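Local coordinates for protein alpha-galactosidase (Lactobacillus brevis, PDB 3MI6) that probably hydrolyses terminal, non-reducing alpha-D-galactose residues from alpha-galactosides such as galactose oligosaccharides and galactomannans, as a family 36 glycoside hydrolase, at residues Y693-D698 / F732-I737. Residues are numbered along the deposited sequence; the frame is centred on the assembly and turned at random.
Sequences YQINDD and FVVTAI
Residues Y693-I695 pair with V734-A736 as antiparallel neighbours in the C-terminal beta-sheet of the enzyme, and N696 prolongs the pairing with its side chain where the first strand turns off. Q694 and T735 form the hydrogen-bonded pair: Q694 N reaches T735 O at 2.8 Å, and T735 N returns to Q694 O. N696 N then binds V733 O, while its amide oxygen takes over from the main chain, with OD1 accepting V733 N at 2.8 Å, the donor tilted 20° from the amide plane. Chi1 (-55°) sets CG of N696 beside its own backbone N; ND2 is bonded to L731 O, so both ends of the group grip one strand. An alanine here would probably leave V733 N and L731 O without these mates. On the face of Y693, I695, V734 and A736, CD1 of Y693 packs on V734 CG1 and A736 CB, while its hydroxyl is bonded to Q661 O and R688 N. I695 CG2 also meets the edge of the F732 ring, 4.0 Å from F732 CD1. Q694, on the face it shares with T735, runs on extended beyond CG and crosses I737, its CD 3.4 Å from I737 CD1. Beyond the pairing, D698 N bonds to I695 O, closing a type II' beta turn, after which the chain returns as strand 702-703 on the other side of 692-695, in the antiparallel sheet of the family 36 C-terminal domain.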
ATOM      1  N   TYR D 693     -24.422 -31.341   8.123  1.00 34.80           N
ATOM      2  CA  TYR D 693     -25.394 -30.259   8.297  1.00 34.05           C
ATOM      3  C   TYR D 693     -26.297 -30.102   7.087  1.00 34.27           C
ATOM      4  O   TYR D 693     -26.014 -30.634   6.009  1.00 34.79           O
ATOM      5  CB  TYR D 693     -24.699 -28.918   8.487  1.00 32.59           C
ATOM      6  CG  TYR D 693     -23.729 -28.790   9.641  1.00 32.67           C
ATOM      7  CD1 TYR D 693     -24.140 -28.280  10.868  1.00 31.77           C
ATOM      8  CD2 TYR D 693     -22.390 -29.111   9.487  1.00 31.99           C
ATOM      9  CE1 TYR D 693     -23.256 -28.127  11.912  1.00 29.99           C
ATOM     10  CE2 TYR D 693     -21.501 -28.964  10.530  1.00 33.69           C
ATOM     11  CZ  TYR D 693     -21.937 -28.458  11.742  1.00 32.59           C
ATOM     12  OH  TYR D 693     -21.051 -28.312  12.793  1.00 33.64           O
ATOM     13  N   GLN D 694     -27.383 -29.359   7.276  1.00 33.74           N
ATOM     14  CA  GLN D 694     -28.269 -28.954   6.182  1.00 34.03           C
ATOM     15  C   GLN D 694     -28.539 -27.471   6.311  1.00 37.31           C
ATOM     16  O   GLN D 694     -28.536 -26.907   7.427  1.00 36.84           O
ATOM     17  CB  GLN D 694     -29.597 -29.719   6.211  1.00 32.85           C
ATOM     18  CG  GLN D 694     -29.424 -31.207   6.022  1.00 39.46           C
ATOM     19  CD  GLN D 694     -30.707 -31.949   5.628  1.00 44.30           C
ATOM     20  OE1 GLN D 694     -31.755 -31.820   6.283  1.00 43.51           O
ATOM     21  NE2 GLN D 694     -30.618 -32.752   4.558  1.00 42.16           N
ATOM     22  N   ILE D 695     -28.777 -26.843   5.170  1.00 34.01           N
ATOM     23  CA  ILE D 695     -28.930 -25.416   5.126  1.00 36.35           C
ATOM     24  C   ILE D 695     -30.171 -24.917   4.447  1.00 35.77           C
ATOM     25  O   ILE D 695     -30.395 -25.188   3.286  1.00 37.08           O
ATOM     26  CB  ILE D 695     -27.850 -24.799   4.242  1.00 37.01           C
ATOM     27  CG1 ILE D 695     -26.497 -25.217   4.803  1.00 30.88           C
ATOM     28  CG2 ILE D 695     -28.087 -23.291   4.145  1.00 33.87           C
ATOM     29  CD1 ILE D 695     -25.372 -24.809   3.967  1.00 33.60           C
ATOM     30  N   ASN D 696     -31.035 -24.352   5.261  1.00 39.68           N
ATOM     31  CA  ASN D 696     -32.326 -23.865   4.853  1.00 39.42           C
ATOM     32  C   ASN D 696     -33.008 -25.047   4.245  1.00 38.69           C
ATOM     33  O   ASN D 696     -32.864 -26.122   4.717  1.00 40.86           O
ATOM     34  CB  ASN D 696     -32.212 -22.728   3.858  1.00 40.58           C
ATOM     35  CG  ASN D 696     -31.368 -21.600   4.353  1.00 39.80           C
ATOM     36  OD1 ASN D 696     -31.307 -21.339   5.499  1.00 39.02           O
ATOM     37  ND2 ASN D 696     -30.726 -20.932   3.470  1.00 37.79           N
ATOM     38  N   ASP D 697     -33.750 -24.848   3.189  1.00 39.35           N
ATOM     39  CA  ASP D 697     -34.580 -25.902   2.623  1.00 40.01           C
ATOM     40  C   ASP D 697     -33.838 -26.718   1.549  1.00 40.23           C
ATOM     41  O   ASP D 697     -34.447 -27.515   0.832  1.00 39.25           O
ATOM     42  CB  ASP D 697     -35.850 -25.294   2.035  1.00 43.27           C
ATOM     43  CG  ASP D 697     -35.557 -24.188   1.019  1.00 48.24           C
ATOM     44  OD1 ASP D 697     -34.374 -23.789   0.863  1.00 41.59           O
ATOM     45  OD2 ASP D 697     -36.521 -23.716   0.364  1.00 60.77           O
ATOM     46  N   ASP D 698     -32.520 -26.500   1.394  1.00 39.72           N
ATOM     47  CA  ASP D 698     -31.688 -27.287   0.488  1.00 38.20           C
ATOM     48  C   ASP D 698     -31.605 -28.708   1.034  1.00 40.10           C
ATOM     49  O   ASP D 698     -31.215 -28.919   2.191  1.00 41.05           O
ATOM     50  CB  ASP D 698     -30.301 -26.650   0.359  1.00 36.73           C
ATOM     51  CG  ASP D 698     -29.294 -27.549  -0.330  1.00 36.94           C
ATOM     52  OD1 ASP D 698     -29.664 -28.664  -0.751  1.00 36.61           O
ATOM     53  OD2 ASP D 698     -28.120 -27.131  -0.435  1.00 33.72           O
ATOM     54  N   PHE D 732     -28.890 -17.850   6.241  1.00 32.31           N
ATOM     55  CA  PHE D 732     -28.532 -19.251   6.170  1.00 30.26           C
ATOM     56  C   PHE D 732     -28.700 -19.934   7.534  1.00 34.52           C
ATOM     57  O   PHE D 732     -27.831 -19.820   8.402  1.00 34.56           O
ATOM     58  CB  PHE D 732     -27.077 -19.371   5.748  1.00 29.79           C
ATOM     59  CG  PHE D 732     -26.787 -18.793   4.400  1.00 32.46           C
ATOM     60  CD1 PHE D 732     -27.076 -19.505   3.246  1.00 32.47           C
ATOM     61  CD2 PHE D 732     -26.193 -17.548   4.275  1.00 31.60           C
ATOM     62  CE1 PHE D 732     -26.794 -18.972   2.003  1.00 31.46           C
ATOM     63  CE2 PHE D 732     -25.910 -17.018   3.019  1.00 31.28           C
ATOM     64  CZ  PHE D 732     -26.214 -17.723   1.893  1.00 28.28           C
ATOM     65  N   VAL D 733     -29.810 -20.643   7.721  1.00 32.66           N
ATOM     66  CA  VAL D 733     -30.039 -21.417   8.937  1.00 32.43           C
ATOM     67  C   VAL D 733     -29.407 -22.808   8.831  1.00 34.25           C
ATOM     68  O   VAL D 733     -29.800 -23.623   7.988  1.00 34.59           O
ATOM     69  CB  VAL D 733     -31.537 -21.583   9.195  1.00 32.40           C
ATOM     70  CG1 VAL D 733     -31.774 -22.346  10.477  1.00 30.35           C
ATOM     71  CG2 VAL D 733     -32.223 -20.227   9.223  1.00 33.65           C
ATOM     72  N   VAL D 734     -28.434 -23.078   9.691  1.00 32.73           N
ATOM     73  CA  VAL D 734     -27.666 -24.315   9.613  1.00 32.84           C
ATOM     74  C   VAL D 734     -28.070 -25.290  10.703  1.00 34.75           C
ATOM     75  O   VAL D 734     -27.937 -24.998  11.880  1.00 39.00           O
ATOM     76  CB  VAL D 734     -26.161 -24.042   9.735  1.00 33.08           C
ATOM     77  CG1 VAL D 734     -25.379 -25.336   9.665  1.00 32.28           C
ATOM     78  CG2 VAL D 734     -25.710 -23.089   8.649  1.00 32.47           C
ATOM     79  N   THR D 735     -28.576 -26.449  10.300  1.00 37.27           N
ATOM     80  CA  THR D 735     -29.006 -27.472  11.249  1.00 38.12           C
ATOM     81  C   THR D 735     -28.143 -28.716  11.123  1.00 35.71           C
ATOM     82  O   THR D 735     -27.927 -29.223  10.022  1.00 34.37           O
ATOM     83  CB  THR D 735     -30.468 -27.929  10.997  1.00 39.70           C
ATOM     84  OG1 THR D 735     -31.354 -26.811  11.069  1.00 41.68           O
ATOM     85  CG2 THR D 735     -30.895 -28.976  12.028  1.00 39.15           C
ATOM     86  N   ALA D 736     -27.679 -29.217  12.260  1.00 34.80           N
ATOM     87  CA  ALA D 736     -26.989 -30.500  12.291  1.00 37.35           C
ATOM     88  C   ALA D 736     -27.942 -31.684  12.041  1.00 38.73           C
ATOM     89  O   ALA D 736     -29.050 -31.756  12.599  1.00 37.44           O
ATOM     90  CB  ALA D 736     -26.235 -30.672  13.617  1.00 35.39           C
ATOM     91  N   ILE D 737     -27.506 -32.594  11.181  1.00 36.42           N
ATOM     92  CA  ILE D 737     -28.186 -33.865  11.018  1.00 38.80           C
ATOM     93  C   ILE D 737     -27.680 -34.827  12.094  1.00 40.99           C
ATOM     94  O   ILE D 737     -26.496 -35.190  12.121  1.00 40.26           O
ATOM     95  CB  ILE D 737     -27.971 -34.471   9.597  1.00 39.59           C
ATOM     96  CG1 ILE D 737     -28.692 -33.638   8.541  1.00 40.04           C
ATOM     97  CG2 ILE D 737     -28.508 -35.901   9.516  1.00 38.80           C
ATOM     98  CD1 ILE D 737     -29.122 -34.449   7.309  1.00 42.00           C
TER